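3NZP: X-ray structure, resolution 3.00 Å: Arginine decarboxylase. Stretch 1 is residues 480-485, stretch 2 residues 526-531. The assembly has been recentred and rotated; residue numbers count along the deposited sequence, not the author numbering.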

# COMPACT_ATOMS: atom_id res chain seq x y z
N ASP B 480 15.89 2.49 -1.96
CA ASP B 480 15.99 1.29 -1.14
C ASP B 480 16.45 0.06 -1.93
O ASP B 480 16.55 0.10 -3.16
N ILE B 481 16.73 -1.02 -1.21
CA ILE B 481 17.20 -2.25 -1.83
C ILE B 481 16.03 -3.06 -2.37
O ILE B 481 15.56 -3.99 -1.72
N THR B 482 15.56 -2.70 -3.55
CA THR B 482 14.45 -3.40 -4.18
C THR B 482 14.59 -3.36 -5.69
O THR B 482 15.07 -2.38 -6.26
N CYS B 483 14.18 -4.44 -6.35
CA CYS B 483 14.25 -4.53 -7.81
C CYS B 483 13.43 -3.39 -8.40
O CYS B 483 13.95 -2.55 -9.16
N ASP B 484 12.15 -3.37 -8.03
CA ASP B 484 11.19 -2.37 -8.48
C ASP B 484 11.78 -0.97 -8.42
O ASP B 484 12.11 -0.47 -7.34
N SER B 485 11.90 -0.35 -9.58
CA SER B 485 12.45 0.99 -9.67
C SER B 485 11.49 1.99 -9.04
O SER B 485 11.87 3.11 -8.73
N LYS B 526 4.99 -4.71 2.78
CA LYS B 526 5.92 -5.84 2.93
C LYS B 526 6.19 -6.45 1.54
O LYS B 526 5.95 -7.65 1.29
N HIS B 527 6.69 -5.58 0.66
CA HIS B 527 7.00 -5.92 -0.73
C HIS B 527 7.72 -7.27 -0.94
O HIS B 527 7.10 -8.33 -0.82
N ASN B 528 9.01 -7.25 -1.25
CA ASN B 528 9.74 -8.51 -1.47
C ASN B 528 9.99 -9.27 -0.17
O ASN B 528 11.12 -9.65 0.12
N LEU B 529 8.92 -9.48 0.59
CA LEU B 529 8.98 -10.19 1.87
C LEU B 529 9.82 -9.51 2.94
O LEU B 529 10.12 -10.12 3.97
N PHE B 530 10.22 -8.26 2.71
CA PHE B 530 11.01 -7.55 3.71
C PHE B 530 10.08 -7.24 4.87
O PHE B 530 9.28 -6.31 4.81
N THR B 531 10.16 -8.04 5.93
CA THR B 531 9.29 -7.85 7.09
C THR B 531 9.61 -6.62 7.91
O THR B 531 10.66 -6.00 7.75

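Two loop segments of one chain, neither built into regular helix or strand where they touch, meet here through van der Waals contact alone: no hydrogen bond crosses between them, and the surface buried, both sides summed, is a modest 240 Å². The backbones keep a respectful distance, T482 CA and N528 CA being the closest CA pair at 7.5 Å, so side chains must fill much of the gap.

D480 opens stretch 1 with its CA-to-CB bond directed toward stretch 2, yet in its p rotamer (chi1 75°) its closest approach is D480 OD1 to F530 CD1, 6.7 Å, too far for contact. Its carboxylate is engaged in other ways: OD1 is hydrogen-bonded elsewhere in the structure, and both oxygens lie within reach of the T482 hydroxyl. A buried carboxylate needs such polar company.

I481 leaves its backbone sideways, but the p, t rotamer brings the end of the chain nearer, so that I481 CD1 lies 3.8 Å from CE2 of F530. The flexible aliphatic arm suits this place, because its terminal methyl can meet an aromatic ring without asking for a polar partner. The same ring also approaches the main chain, with I481 O 3.6 Å from F530 CZ. F530, in the m rotamer with chi2 near 99°, points toward stretch 1 and has the largest area covered in this contact.

T482, also sideways and m, is a small branched residue. Its methyl CG2 packs 3.9 Å from H527 CD2, at the edge of the imidazole and near its plane, and also lies 3.9 Å from N528 OD1. T482 OG1 lies 4.4 Å from F530 CE1, with no hydrogen bond between them; its weak hydrogen-bonding options are within stretch 1, 3.3 Å to each of D480 OD1 and OD2 and 3.0 Å to I481 O, the choice unsettled. A weak backbone bond, T482 N to D480 O at 3.0 Å, spans I481.

C483, m and sideways, makes a lighter contact: its SG lies 4.1 Å from N528 OD1. A small thiol fits this buried spot without needing a cross-stretch hydrogen bond. N528, itself m and pointing toward stretch 1, sets its amide oxygen near both a methyl and a sulfur.

D484 points toward stretch 2 in the t rotamer. Partly exposed, it offers its methylene, D484 CB 4.1 Å from H527 NE2, to the imidazole edge, while OD1 is hydrogen-bonded to a residue flanking the stretches. H527 points toward stretch 1, chi1 at -143° between wells. S485, out of reach, makes no contact.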

# COMPACT_ATOMS: atom_id res chain seq x y z
CB ASP B 480 14.64 0.98 -0.48
CG ASP B 480 13.63 0.40 -1.44
OD1 ASP B 480 12.49 0.10 -1.01
OD2 ASP B 480 13.96 0.23 -2.64
CB ILE B 481 17.98 -3.09 -0.81
CG1 ILE B 481 17.15 -3.23 0.47
CG2 ILE B 481 19.33 -2.45 -0.53
CD1 ILE B 481 17.66 -4.26 1.47
CB THR B 482 13.09 -2.76 -3.79
OG1 THR B 482 12.91 -2.86 -2.37
CG2 THR B 482 11.94 -3.47 -4.48
CB CYS B 483 13.67 -5.86 -8.28
SG CYS B 483 14.38 -7.28 -7.48
CB ASP B 484 9.91 -2.43 -7.64
CG ASP B 484 8.95 -1.28 -7.95
OD1 ASP B 484 8.61 -1.08 -9.13
OD2 ASP B 484 8.53 -0.59 -7.00
CB SER B 485 12.70 1.36 -11.14
OG SER B 485 11.50 1.36 -11.89
CB LYS B 526 5.29 -6.86 3.91
CG LYS B 526 5.94 -8.26 4.03
CD LYS B 526 5.03 -9.13 4.91
CE LYS B 526 3.59 -9.16 4.34
NZ LYS B 526 2.41 -9.31 5.26
CB HIS B 527 7.79 -4.78 -1.36
CG HIS B 527 7.44 -4.54 -2.79
ND1 HIS B 527 6.14 -4.46 -3.24
CD2 HIS B 527 8.22 -4.36 -3.88
CE1 HIS B 527 6.13 -4.26 -4.54
NE2 HIS B 527 7.39 -4.19 -4.96
CB ASN B 528 11.08 -8.24 -2.17
CG ASN B 528 10.91 -7.72 -3.59
OD1 ASN B 528 11.89 -7.39 -4.27
ND2 ASN B 528 9.67 -7.64 -4.04
CB LEU B 529 9.46 -11.64 1.68
CG LEU B 529 8.43 -12.59 1.07
CD1 LEU B 529 9.00 -13.98 0.85
CD2 LEU B 529 7.22 -12.64 1.99
CB PHE B 530 11.60 -6.23 3.14
CG PHE B 530 12.70 -6.44 2.14
CD1 PHE B 530 12.45 -6.37 0.78
CD2 PHE B 530 13.99 -6.74 2.56
CE1 PHE B 530 13.47 -6.60 -0.16
CE2 PHE B 530 15.02 -6.97 1.64
CZ PHE B 530 14.75 -6.91 0.28
CB THR B 531 9.31 -9.07 8.04
OG1 THR B 531 10.60 -9.17 8.67
CG2 THR B 531 9.00 -10.36 7.27